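Local coordinates for protein putative cathepsin d (PDB 5N7Q) that probably acts as an aspartic endopeptidase of the pepsin-like A1 family, a tick cathepsin D captured here in complex with the inhibitor pepstatin A, at residues I22-P27 / D91-G96; A98-Q103 / F141-K146; L259-L264 / T296-G301; E265-V270 / K284-K289. One frame throughout, in Å; residues are numbered along the deposited sequence.

Interaction 1: residues I22-P27 / D91-G96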
loop_
_atom_site.group_PDB
_atom_site.type_symbol
_atom_site.label_atom_id
_atom_site.label_comp_id
_atom_site.label_asym_id
_atom_site.label_seq_id
_atom_site.Cartn_x
_atom_site.Cartn_y
_atom_site.Cartn_z
ATOM N N ILE A 22 -9.219 -0.760 13.220
ATOM C CA ILE A 22 -8.627 -1.737 14.139
ATOM C C ILE A 22 -8.952 -1.265 15.535
ATOM O O ILE A 22 -9.340 -0.130 15.719
ATOM C CB ILE A 22 -7.090 -1.941 13.977
ATOM C CG1 ILE A 22 -6.272 -0.693 14.361
ATOM C CG2 ILE A 22 -6.757 -2.401 12.555
ATOM C CD1 ILE A 22 -4.762 -0.906 14.435
ATOM N N SER A 23 -8.763 -2.152 16.496
ATOM C CA SER A 23 -8.727 -1.702 17.890
ATOM C C SER A 23 -7.517 -2.217 18.591
ATOM O O SER A 23 -6.918 -3.233 18.195
ATOM C CB SER A 23 -9.998 -2.088 18.658
ATOM O OG SER A 23 -10.055 -3.458 18.998
ATOM N N ILE A 24 -7.146 -1.480 19.648
ATOM C CA ILE A 24 -6.030 -1.828 20.508
ATOM C C ILE A 24 -6.536 -1.800 21.945
ATOM O O ILE A 24 -7.245 -0.884 22.334
ATOM C CB ILE A 24 -4.866 -0.824 20.372
ATOM C CG1 ILE A 24 -4.426 -0.629 18.904
ATOM C CG2 ILE A 24 -3.697 -1.212 21.270
ATOM C CD1 ILE A 24 -3.691 -1.775 18.234
ATOM N N GLY A 25 -6.127 -2.781 22.742
ATOM C CA GLY A 25 -6.247 -2.673 24.211
ATOM C C GLY A 25 -7.547 -3.222 24.729
ATOM O O GLY A 25 -8.421 -3.669 23.977
ATOM N N THR A 26 -7.650 -3.194 26.056
ATOM C CA THR A 26 -8.771 -3.793 26.787
ATOM C C THR A 26 -9.233 -2.774 27.842
ATOM O O THR A 26 -8.484 -2.486 28.751
ATOM C CB THR A 26 -8.342 -5.096 27.482
ATOM O OG1 THR A 26 -7.698 -5.953 26.511
ATOM C CG2 THR A 26 -9.521 -5.800 28.071
ATOM N N PRO A 27 -10.422 -2.194 27.713
ATOM C CA PRO A 27 -11.348 -2.412 26.604
ATOM C C PRO A 27 -10.827 -1.809 25.291
ATOM O O PRO A 27 -9.857 -1.058 25.313
ATOM C CB PRO A 27 -12.615 -1.672 27.062
ATOM C CG PRO A 27 -12.128 -0.638 28.001
ATOM C CD PRO A 27 -10.947 -1.228 28.699
ATOM N N ASP A 91 0.283 -4.528 23.176
ATOM C CA ASP A 91 -1.099 -4.680 23.629
ATOM C C ASP A 91 -1.813 -5.628 22.673
ATOM O O ASP A 91 -1.238 -6.055 21.654
ATOM C CB ASP A 91 -1.810 -3.307 23.715
ATOM C CG ASP A 91 -2.848 -3.245 24.815
ATOM O OD1 ASP A 91 -3.421 -4.314 25.140
ATOM O OD2 ASP A 91 -3.130 -2.145 25.326
ATOM N N VAL A 92 -3.041 -5.962 23.015
ATOM C CA VAL A 92 -3.936 -6.706 22.133
ATOM C C VAL A 92 -4.306 -5.839 20.930
ATOM O O VAL A 92 -4.625 -4.675 21.104
ATOM C CB VAL A 92 -5.228 -7.091 22.893
ATOM C CG1 VAL A 92 -6.264 -7.708 21.951
ATOM C CG2 VAL A 92 -4.917 -8.052 24.040
ATOM N N CYS A 93 -4.286 -6.420 19.722
ATOM C CA CYS A 93 -4.690 -5.750 18.470
ATOM C C CYS A 93 -5.794 -6.588 17.832
ATOM O O CYS A 93 -5.648 -7.808 17.704
ATOM C CB CYS A 93 -3.508 -5.662 17.504
ATOM S SG CYS A 93 -3.896 -4.930 15.882
ATOM N N ARG A 94 -6.908 -5.946 17.499
ATOM C CA ARG A 94 -8.047 -6.633 16.889
ATOM C C ARG A 94 -8.298 -6.156 15.477
ATOM O O ARG A 94 -8.377 -4.955 15.212
ATOM C CB ARG A 94 -9.324 -6.414 17.710
ATOM C CG ARG A 94 -9.194 -6.915 19.124
ATOM C CD ARG A 94 -10.485 -6.733 19.892
ATOM N NE ARG A 94 -10.267 -6.892 21.317
ATOM C CZ ARG A 94 -9.650 -6.000 22.095
ATOM N NH1 ARG A 94 -9.167 -4.843 21.608
ATOM N NH2 ARG A 94 -9.538 -6.256 23.396
ATOM N N ILE A 95 -8.471 -7.141 14.598
ATOM C CA ILE A 95 -8.887 -6.957 13.212
ATOM C C ILE A 95 -10.091 -7.872 12.991
ATOM O O ILE A 95 -9.977 -9.091 13.108
ATOM C CB ILE A 95 -7.785 -7.357 12.224
ATOM C CG1 ILE A 95 -6.563 -6.448 12.390
ATOM C CG2 ILE A 95 -8.331 -7.354 10.796
ATOM C CD1 ILE A 95 -5.342 -6.921 11.625
ATOM N N GLY A 96 -11.259 -7.276 12.785
ATOM C CA GLY A 96 -12.502 -8.040 12.765
ATOM C C GLY A 96 -12.608 -8.866 14.039
ATOM O O GLY A 96 -12.421 -8.321 15.139
#

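Interaction 2: residues A98-Q103 / F141-K146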
loop_
_atom_site.group_PDB
_atom_site.type_symbol
_atom_site.label_atom_id
_atom_site.label_comp_id
_atom_site.label_asym_id
_atom_site.label_seq_id
_atom_site.Cartn_x
_atom_site.Cartn_y
_atom_site.Cartn_z
ATOM N N ALA A 98 -10.544 -11.281 14.821
ATOM C CA ALA A 98 -9.223 -11.762 15.202
ATOM C C ALA A 98 -8.727 -10.969 16.402
ATOM O O ALA A 98 -8.758 -9.749 16.366
ATOM C CB ALA A 98 -8.232 -11.633 14.061
ATOM N N LYS A 99 -8.267 -11.684 17.417
ATOM C CA LYS A 99 -7.677 -11.093 18.629
ATOM C C LYS A 99 -6.212 -11.466 18.660
ATOM O O LYS A 99 -5.858 -12.610 18.949
ATOM C CB LYS A 99 -8.351 -11.623 19.891
ATOM C CG LYS A 99 -9.858 -11.527 19.891
ATOM C CD LYS A 99 -10.370 -10.219 20.450
ATOM C CE LYS A 99 -11.869 -10.282 20.709
ATOM N NZ LYS A 99 -12.270 -9.477 21.894
ATOM N N VAL A 100 -5.370 -10.500 18.362
ATOM C CA VAL A 100 -3.939 -10.737 18.200
ATOM C C VAL A 100 -3.288 -10.277 19.491
ATOM O O VAL A 100 -3.088 -9.084 19.710
ATOM C CB VAL A 100 -3.356 -9.954 17.003
ATOM C CG1 VAL A 100 -1.893 -10.350 16.786
ATOM C CG2 VAL A 100 -4.201 -10.189 15.756
ATOM N N SER A 101 -2.985 -11.239 20.351
ATOM C CA SER A 101 -2.335 -10.955 21.637
ATOM C C SER A 101 -0.877 -10.475 21.521
ATOM O O SER A 101 -0.137 -10.838 20.583
ATOM C CB SER A 101 -2.388 -12.190 22.544
ATOM O OG SER A 101 -3.736 -12.540 22.851
ATOM N N GLY A 102 -0.456 -9.662 22.485
ATOM C CA GLY A 102 0.955 -9.313 22.611
ATOM C C GLY A 102 1.554 -8.670 21.375
ATOM O O GLY A 102 2.653 -9.039 20.949
ATOM N N GLN A 103 0.838 -7.697 20.813
ATOM C CA GLN A 103 1.244 -7.062 19.567
ATOM C C GLN A 103 2.047 -5.774 19.826
ATOM O O GLN A 103 1.510 -4.809 20.377
ATOM C CB GLN A 103 0.027 -6.747 18.687
ATOM C CG GLN A 103 0.366 -6.027 17.385
ATOM C CD GLN A 103 1.314 -6.837 16.518
ATOM O OE1 GLN A 103 1.063 -8.022 16.310
ATOM N NE2 GLN A 103 2.408 -6.231 16.066
ATOM N N PHE A 141 0.756 -9.481 10.925
ATOM C CA PHE A 141 0.403 -10.710 10.226
ATOM C C PHE A 141 1.257 -11.857 10.729
ATOM O O PHE A 141 0.794 -12.982 10.864
ATOM C CB PHE A 141 0.535 -10.604 8.722
ATOM C CG PHE A 141 -0.077 -11.761 7.967
ATOM C CD1 PHE A 141 -1.458 -11.997 8.016
ATOM C CD2 PHE A 141 0.703 -12.610 7.185
ATOM C CE1 PHE A 141 -2.042 -13.053 7.328
ATOM C CE2 PHE A 141 0.124 -13.651 6.475
ATOM C CZ PHE A 141 -1.263 -13.865 6.539
ATOM N N ASP A 142 2.538 -11.573 10.986
ATOM C CA ASP A 142 3.403 -12.592 11.558
ATOM C C ASP A 142 2.916 -13.105 12.914
ATOM O O ASP A 142 2.991 -14.305 13.223
ATOM C CB ASP A 142 4.795 -12.004 11.720
ATOM C CG ASP A 142 5.558 -12.009 10.426
ATOM O OD1 ASP A 142 5.194 -11.218 9.533
ATOM O OD2 ASP A 142 6.473 -12.837 10.285
ATOM N N ASN A 143 2.413 -12.180 13.723
ATOM C CA ASN A 143 1.846 -12.525 15.034
ATOM C C ASN A 143 0.553 -13.365 14.884
ATOM O O ASN A 143 0.363 -14.352 15.603
ATOM C CB ASN A 143 1.592 -11.243 15.829
ATOM C CG ASN A 143 1.765 -11.423 17.319
ATOM O OD1 ASN A 143 2.245 -12.461 17.791
ATOM N ND2 ASN A 143 1.366 -10.412 18.073
ATOM N N MET A 144 -0.288 -13.025 13.909
ATOM C CA MET A 144 -1.446 -13.845 13.555
ATOM C C MET A 144 -1.013 -15.258 13.188
ATOM O O MET A 144 -1.603 -16.238 13.680
ATOM C CB MET A 144 -2.223 -13.214 12.406
ATOM C CG MET A 144 -2.932 -11.937 12.809
ATOM S SD MET A 144 -3.684 -11.067 11.427
ATOM C CE MET A 144 -5.295 -11.829 11.378
ATOM N N MET A 145 0.004 -15.388 12.346
ATOM C CA MET A 145 0.504 -16.712 11.967
ATOM C C MET A 145 1.043 -17.489 13.159
ATOM O O MET A 145 0.736 -18.673 13.326
ATOM C CB MET A 145 1.592 -16.611 10.906
ATOM C CG MET A 145 1.070 -16.148 9.557
ATOM S SD MET A 145 2.302 -16.366 8.264
ATOM C CE MET A 145 3.624 -15.374 8.937
ATOM N N LYS A 146 1.835 -16.822 13.989
ATOM C CA LYS A 146 2.378 -17.461 15.213
ATOM C C LYS A 146 1.273 -17.994 16.123
ATOM O O LYS A 146 1.396 -19.086 16.690
ATOM C CB LYS A 146 3.232 -16.463 15.988
ATOM C CG LYS A 146 4.640 -16.293 15.472
ATOM C CD LYS A 146 5.378 -15.198 16.233
ATOM C CE LYS A 146 6.817 -14.970 15.758
ATOM N NZ LYS A 146 6.985 -14.786 14.278
#

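Interaction 3: residues L259-L264 / T296-G301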
loop_
_atom_site.group_PDB
_atom_site.type_symbol
_atom_site.label_atom_id
_atom_site.label_comp_id
_atom_site.label_asym_id
_atom_site.label_seq_id
_atom_site.Cartn_x
_atom_site.Cartn_y
_atom_site.Cartn_z
ATOM N N LEU A 259 -1.144 15.452 -17.228
ATOM C CA LEU A 259 -1.685 15.131 -18.541
ATOM C C LEU A 259 -2.774 16.136 -18.859
ATOM O O LEU A 259 -3.497 16.587 -17.971
ATOM C CB LEU A 259 -2.250 13.714 -18.536
ATOM C CG LEU A 259 -1.166 12.642 -18.370
ATOM C CD1 LEU A 259 -1.741 11.333 -17.875
ATOM C CD2 LEU A 259 -0.380 12.417 -19.664
ATOM N N ASP A 260 -2.900 16.492 -20.129
ATOM C CA ASP A 260 -4.020 17.363 -20.527
ATOM C C ASP A 260 -5.367 16.656 -20.297
ATOM O O ASP A 260 -5.638 15.655 -20.938
ATOM C CB ASP A 260 -3.868 17.755 -21.994
ATOM C CG ASP A 260 -4.878 18.807 -22.428
ATOM O OD1 ASP A 260 -6.011 18.866 -21.891
ATOM O OD2 ASP A 260 -4.505 19.609 -23.304
ATOM N N CYS A 261 -6.217 17.219 -19.432
ATOM C CA CYS A 261 -7.474 16.592 -19.069
ATOM C C CYS A 261 -8.445 16.448 -20.239
ATOM O O CYS A 261 -9.374 15.640 -20.145
ATOM C CB CYS A 261 -8.167 17.311 -17.903
ATOM S SG CYS A 261 -7.362 17.197 -16.285
ATOM N N ASP A 262 -8.243 17.236 -21.299
ATOM C CA ASP A 262 -9.061 17.141 -22.512
ATOM C C ASP A 262 -8.590 16.113 -23.531
ATOM O O ASP A 262 -9.281 15.889 -24.520
ATOM C CB ASP A 262 -9.184 18.525 -23.173
ATOM C CG ASP A 262 -9.895 19.546 -22.282
ATOM O OD1 ASP A 262 -10.575 19.144 -21.303
ATOM O OD2 ASP A 262 -9.785 20.758 -22.573
ATOM N N LYS A 263 -7.444 15.466 -23.292
ATOM C CA LYS A 263 -6.833 14.571 -24.256
ATOM C C LYS A 263 -6.681 13.128 -23.732
ATOM O O LYS A 263 -6.014 12.323 -24.353
ATOM C CB LYS A 263 -5.471 15.136 -24.651
ATOM C CG LYS A 263 -5.574 16.503 -25.309
ATOM C CD LYS A 263 -4.225 16.988 -25.818
ATOM C CE LYS A 263 -4.316 18.383 -26.439
ATOM N NZ LYS A 263 -5.144 18.431 -27.677
ATOM N N LEU A 264 -7.358 12.813 -22.635
ATOM C CA LEU A 264 -7.179 11.525 -21.961
ATOM C C LEU A 264 -7.641 10.347 -22.812
ATOM O O LEU A 264 -7.070 9.258 -22.720
ATOM C CB LEU A 264 -7.935 11.503 -20.639
ATOM C CG LEU A 264 -7.542 12.586 -19.624
ATOM C CD1 LEU A 264 -8.404 12.428 -18.391
ATOM C CD2 LEU A 264 -6.074 12.628 -19.234
ATOM N N THR A 296 -8.507 21.492 -10.854
ATOM C CA THR A 296 -8.625 20.070 -11.174
ATOM C C THR A 296 -7.458 19.713 -12.091
ATOM O O THR A 296 -7.259 20.362 -13.120
ATOM C CB THR A 296 -9.951 19.762 -11.886
ATOM O OG1 THR A 296 -11.048 20.096 -11.025
ATOM C CG2 THR A 296 -10.056 18.301 -12.258
ATOM N N LEU A 297 -6.678 18.709 -11.702
ATOM C CA LEU A 297 -5.559 18.207 -12.508
ATOM C C LEU A 297 -5.784 16.758 -12.882
ATOM O O LEU A 297 -6.509 16.028 -12.202
ATOM C CB LEU A 297 -4.261 18.297 -11.725
ATOM C CG LEU A 297 -3.890 19.665 -11.151
ATOM C CD1 LEU A 297 -2.652 19.492 -10.281
ATOM C CD2 LEU A 297 -3.716 20.722 -12.236
ATOM N N CYS A 298 -5.131 16.346 -13.956
ATOM C CA CYS A 298 -5.093 14.940 -14.358
ATOM C C CYS A 298 -3.653 14.486 -14.224
ATOM O O CYS A 298 -2.792 14.868 -15.044
ATOM C CB CYS A 298 -5.617 14.781 -15.772
ATOM S SG CYS A 298 -7.381 15.185 -15.837
ATOM N N VAL A 299 -3.412 13.685 -13.193
ATOM C CA VAL A 299 -2.057 13.289 -12.821
ATOM C C VAL A 299 -1.733 11.945 -13.478
ATOM O O VAL A 299 -2.513 10.999 -13.433
ATOM C CB VAL A 299 -1.944 13.221 -11.290
ATOM C CG1 VAL A 299 -0.658 12.528 -10.842
ATOM C CG2 VAL A 299 -2.047 14.620 -10.713
ATOM N N SER A 300 -0.561 11.862 -14.093
ATOM C CA SER A 300 -0.079 10.608 -14.599
ATOM C C SER A 300 0.225 9.671 -13.438
ATOM O O SER A 300 0.955 10.044 -12.521
ATOM C CB SER A 300 1.204 10.821 -15.378
ATOM O OG SER A 300 1.776 9.560 -15.693
ATOM N N GLY A 301 -0.282 8.467 -13.515
ATOM C CA GLY A 301 -0.041 7.470 -12.485
ATOM C C GLY A 301 1.317 6.805 -12.531
ATOM O O GLY A 301 1.515 5.811 -11.843
HETATM O O HOH W 1 -3.753 18.166 -15.656
#

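Interaction 4: residues E265-V270 / K284-K289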
loop_
_atom_site.group_PDB
_atom_site.type_symbol
_atom_site.label_atom_id
_atom_site.label_comp_id
_atom_site.label_asym_id
_atom_site.label_seq_id
_atom_site.Cartn_x
_atom_site.Cartn_y
_atom_site.Cartn_z
ATOM N N GLU A 265 -8.664 10.559 -23.630
ATOM C CA GLU A 265 -9.225 9.450 -24.402
ATOM C C GLU A 265 -8.306 8.938 -25.516
ATOM O O GLU A 265 -8.523 7.851 -26.041
ATOM C CB GLU A 265 -10.582 9.808 -24.984
ATOM C CG GLU A 265 -11.673 10.104 -23.973
ATOM C CD GLU A 265 -11.892 8.934 -23.029
ATOM O OE1 GLU A 265 -12.087 7.787 -23.501
ATOM O OE2 GLU A 265 -11.852 9.168 -21.803
ATOM N N SER A 266 -7.309 9.733 -25.902
ATOM C CA SER A 266 -6.334 9.305 -26.889
ATOM C C SER A 266 -5.129 8.565 -26.286
ATOM O O SER A 266 -4.271 8.116 -27.022
ATOM C CB SER A 266 -5.857 10.502 -27.710
ATOM O OG SER A 266 -6.944 11.004 -28.497
ATOM N N LEU A 267 -5.052 8.466 -24.955
ATOM C CA LEU A 267 -3.896 7.847 -24.295
ATOM C C LEU A 267 -3.878 6.330 -24.473
ATOM O O LEU A 267 -4.899 5.687 -24.407
ATOM C CB LEU A 267 -3.892 8.172 -22.811
ATOM C CG LEU A 267 -3.620 9.599 -22.381
ATOM C CD1 LEU A 267 -4.042 9.777 -20.931
ATOM C CD2 LEU A 267 -2.168 9.965 -22.535
ATOM N N PRO A 268 -2.716 5.761 -24.761
ATOM C CA PRO A 268 -2.602 4.312 -24.907
ATOM C C PRO A 268 -2.553 3.534 -23.595
ATOM O O PRO A 268 -2.200 4.075 -22.543
ATOM C CB PRO A 268 -1.270 4.165 -25.652
ATOM C CG PRO A 268 -0.460 5.286 -25.121
ATOM C CD PRO A 268 -1.410 6.431 -24.913
ATOM N N ASN A 269 -2.893 2.257 -23.667
ATOM C CA ASN A 269 -2.694 1.362 -22.529
ATOM C C ASN A 269 -1.198 1.252 -22.205
ATOM O O ASN A 269 -0.337 1.430 -23.089
ATOM C CB ASN A 269 -3.297 -0.027 -22.800
ATOM C CG ASN A 269 -4.823 -0.002 -22.949
ATOM O OD1 ASN A 269 -5.477 0.994 -22.697
ATOM N ND2 ASN A 269 -5.394 -1.122 -23.411
ATOM N N VAL A 270 -0.896 0.952 -20.941
ATOM C CA VAL A 270 0.454 0.610 -20.483
ATOM C C VAL A 270 0.396 -0.786 -19.875
ATOM O O VAL A 270 -0.493 -1.083 -19.091
ATOM C CB VAL A 270 0.981 1.635 -19.472
ATOM C CG1 VAL A 270 2.329 1.256 -18.899
ATOM C CG2 VAL A 270 1.094 3.020 -20.113
ATOM N N LYS A 284 -7.955 4.942 -18.090
ATOM C CA LYS A 284 -8.944 5.016 -17.003
ATOM C C LYS A 284 -8.363 4.484 -15.688
ATOM O O LYS A 284 -8.680 5.006 -14.605
ATOM C CB LYS A 284 -10.247 4.288 -17.345
ATOM C CG LYS A 284 -11.331 4.431 -16.267
ATOM C CD LYS A 284 -12.694 4.117 -16.859
ATOM C CE LYS A 284 -13.847 4.344 -15.889
ATOM N NZ LYS A 284 -15.068 3.624 -16.358
ATOM N N ASP A 285 -7.478 3.486 -15.790
ATOM C CA ASP A 285 -6.796 2.908 -14.632
ATOM C C ASP A 285 -5.656 3.794 -14.117
ATOM O O ASP A 285 -5.478 3.933 -12.909
ATOM C CB ASP A 285 -6.215 1.539 -14.964
ATOM C CG ASP A 285 -7.267 0.537 -15.408
ATOM O OD1 ASP A 285 -8.309 0.411 -14.732
ATOM O OD2 ASP A 285 -7.042 -0.141 -16.442
ATOM N N TYR A 286 -4.889 4.425 -15.024
ATOM C CA TYR A 286 -3.644 5.070 -14.587
ATOM C C TYR A 286 -3.650 6.580 -14.458
ATOM O O TYR A 286 -2.699 7.140 -13.971
ATOM C CB TYR A 286 -2.450 4.591 -15.416
ATOM C CG TYR A 286 -2.392 5.026 -16.866
ATOM C CD1 TYR A 286 -2.169 6.355 -17.231
ATOM C CD2 TYR A 286 -2.483 4.078 -17.904
ATOM C CE1 TYR A 286 -2.055 6.723 -18.563
ATOM C CE2 TYR A 286 -2.362 4.454 -19.235
ATOM C CZ TYR A 286 -2.160 5.784 -19.545
ATOM O OH TYR A 286 -2.035 6.157 -20.877
ATOM N N VAL A 287 -4.734 7.244 -14.832
ATOM C CA VAL A 287 -4.858 8.695 -14.632
ATOM C C VAL A 287 -5.608 8.950 -13.343
ATOM O O VAL A 287 -6.706 8.445 -13.159
ATOM C CB VAL A 287 -5.566 9.387 -15.815
ATOM C CG1 VAL A 287 -5.794 10.878 -15.537
ATOM C CG2 VAL A 287 -4.778 9.175 -17.094
ATOM N N LEU A 288 -5.002 9.733 -12.464
ATOM C CA LEU A 288 -5.599 10.085 -11.176
ATOM C C LEU A 288 -6.092 11.520 -11.208
ATOM O O LEU A 288 -5.323 12.421 -11.507
ATOM C CB LEU A 288 -4.574 9.914 -10.053
ATOM C CG LEU A 288 -5.091 10.180 -8.621
ATOM C CD1 LEU A 288 -6.022 9.093 -8.149
ATOM C CD2 LEU A 288 -3.909 10.330 -7.680
ATOM N N LYS A 289 -7.360 11.735 -10.861
ATOM C CA LYS A 289 -7.902 13.089 -10.639
ATOM C C LYS A 289 -7.436 13.600 -9.296
ATOM O O LYS A 289 -7.636 12.929 -8.274
ATOM C CB LYS A 289 -9.429 13.110 -10.622
ATOM C CG LYS A 289 -10.005 14.506 -10.341
ATOM C CD LYS A 289 -11.519 14.479 -10.189
ATOM C CE LYS A 289 -12.046 15.789 -9.640
ATOM N NZ LYS A 289 -13.518 15.705 -9.445
#

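Interaction 1: residues I22-P27 / D91-G96
Ile22 meets Ile95 through one methyl branch: Ile22 CG2 rests 4.1 Å from Ile95 CG1, and the two side chains run obliquely past each other. Ser23 and Arg94 form a hydrogen-bonded antiparallel pair, Ser23 N donating to Arg94 O and Arg94 N to Ser23 O at 2.8 Å. The Ser23 hydroxyl then accepts from the arginine of the same pair, Arg94 NH1 lying 3.1 Å from Ser23 OG. Ile24 faces the other side of the sheet. Its second torsion (chi2 -71°) swings CD1 to 3.9 Å from Cys93 SG, across a non-hydrogen-bonded pair. This antiparallel ladder joins strands 17-24 and 82-95 in the N-terminal lobe of the pepsin fold, where strand 29-36, which carries the predicted catalytic Asp36, pairs with 17-24 as well. Gly25 leaves the strand with a positive phi (91°). Its N-H still bonds Val92 O, while its carbonyl oxygen is gripped end-on by both terminal nitrogens of Arg94: NH1 sits 2.7 Å from Gly25 O and lies in the carbonyl plane, whereas NH2, 2.9 Å from the same Gly25 O, stands above that plane. The Asp91 carboxylate lies against the glycine, OD2 3.4 Å from Gly25 CA, and is itself held by Ser65, Thr67 and Tyr60. Thr26 OG1 stands beyond, 3.6 Å from Arg94 NH2, and hydrogen-bonds to Thr67.

Interaction 2: residues A98-Q103 / F141-K146
Val100 and Met144 are the nearest pair of CA atoms, 6.1 Å apart, where strand 98-101 passes across helix 141-146. The two segment axes lie nearly perpendicular, at 96°, and come within 8.4 Å of each other. Ala98 and Val100 both point at the helix, before the chain turns its corner at Gly102. Val100 divides its branches between two helical residues: CG2 touches Met144 CG at 3.7 Å, and CG1 lies against the amide end of Asn143. Farther along the methionine, a bend at its last torsion (chi3 89°) directs Met144 CE to within 4.0 Å of Ala98 CB. The polar part gathers around one nitrogen at the corner. Asn143 ND2 donates to Gln103 OE1 at 3.0 Å, approaching from above the plane of the glutamine amide; the two amide planes are 72° apart, and the two side chains run antiparallel alongside each other. Weak bonds from Asn143 ND2 to Ser101 O and Gly102 O add to this, so that one amide nitrogen meets three oxygens around the corner, one bond good and two weak. Gln103 NE2 in turn donates to Val138 O, just ahead of the helix. In this N-terminal lobe, Met144 also packs on Tyr6 of strand 6-13 and Phe174 of strand 170-174, so that its side chain is shared between strand 98-101 and those two strands.

Interaction 3: residues L259-L264 / T296-G301
The flat groups that meet here are the peptide units of Leu259 and Cys298, joined by one direct bond and one water. Leu259 N donates to Cys298 O at 2.8 Å, approaching nearly along the C=O axis (169°). Beside it the water links the other two backbone atoms, donating to Leu259 O and accepting from Cys298 N, 2.8 Å from the latter nitrogen. Two residues on, Cys261 SG and Cys298 SG are covalently joined at 2.1 Å. The disulfide is right-handed, its C-S-S-C torsion of 117° opened beyond the usual right angle, and both sulfurs lie anti to their own carbonyl carbons. This bridge belongs to the C-terminal lobe of the pepsin fold, where a disulfide in the equivalent position is a familiar feature of the family; it ties the loop after strand 258-259 to strand 295-304. Cys261 sits inside a type I turn from Asp260 to Lys263, which Asp260 reinforces as an Asx turn, its OD1 accepting from Asp262 N at 2.8 Å. Leu264 CD1 packs on the bridge, 3.9 Å from Cys298 SG. Leu259 covers the next part of the strand, with CD1 3.7 Å from Ser300 CA. The hydroxyl of Ser300 is engaged by Asn244 of helix 237-247 and by the backbone N of Phe302, and the Leu259 side chain also touches Val287 and Leu267.

Interaction 4: residues E265-V270 / K284-K289
Tyr286 docks onto the loop 265-270 through a mixed polar and apolar contact in the C-terminal lobe of the pepsin fold, where helix 283-286 gives way to strand 287-292. The loop leads into strand 270-274, so the aromatic side chain spans from the helix end to the backbone just ahead of that strand. Val270 CG2 approaches the ring obliquely, 3.8 Å from Tyr286 CE2, as does Leu267 CD1; Leu267 CB meets the hydroxyl, 3.4 Å from Tyr286 OH. Leu267 also touches Val287, its CD1 4.0 Å from Val287 CG2, with the two side chains crossing at about a right angle. Neighbouring elements complete the packing: Leu247 of helix 237-247 touches both Tyr286 and Pro268, and the ring of Phe302 meets that of Tyr286. One residue beyond Val287, Leu288 packs on the bound inhibitor peptide, although the contact itself lies away from the predicted catalytic residues. A single hydrogen bond crosses between the segments: Tyr286 OH donates to Pro268 O at 2.7 Å, lying in the carbonyl plane, while the oxygen sits at the edge of the ring.

From the N terminus, interaction 1 closes a loop of about sixty residues by pairing strands 17-24 and 82-95. Interaction 2 opens only afterwards, in series, and brings helix 140-146 back to strand 98-101; the two contacts touch, because strands 82-95 and 98-101 are neighbours and Cys93 O probably bonds Val100 N. Both belong to the N-terminal lobe. Interactions 3 and 4 follow on the other side of the chain's centre, with centres about 40 Å or more from the first pair. There, interaction 4 is nested within the loop that interaction 3 closes, and adjacent strands 287-292 and 295-304 join them. Each lobe thus has its own pair of touching contacts.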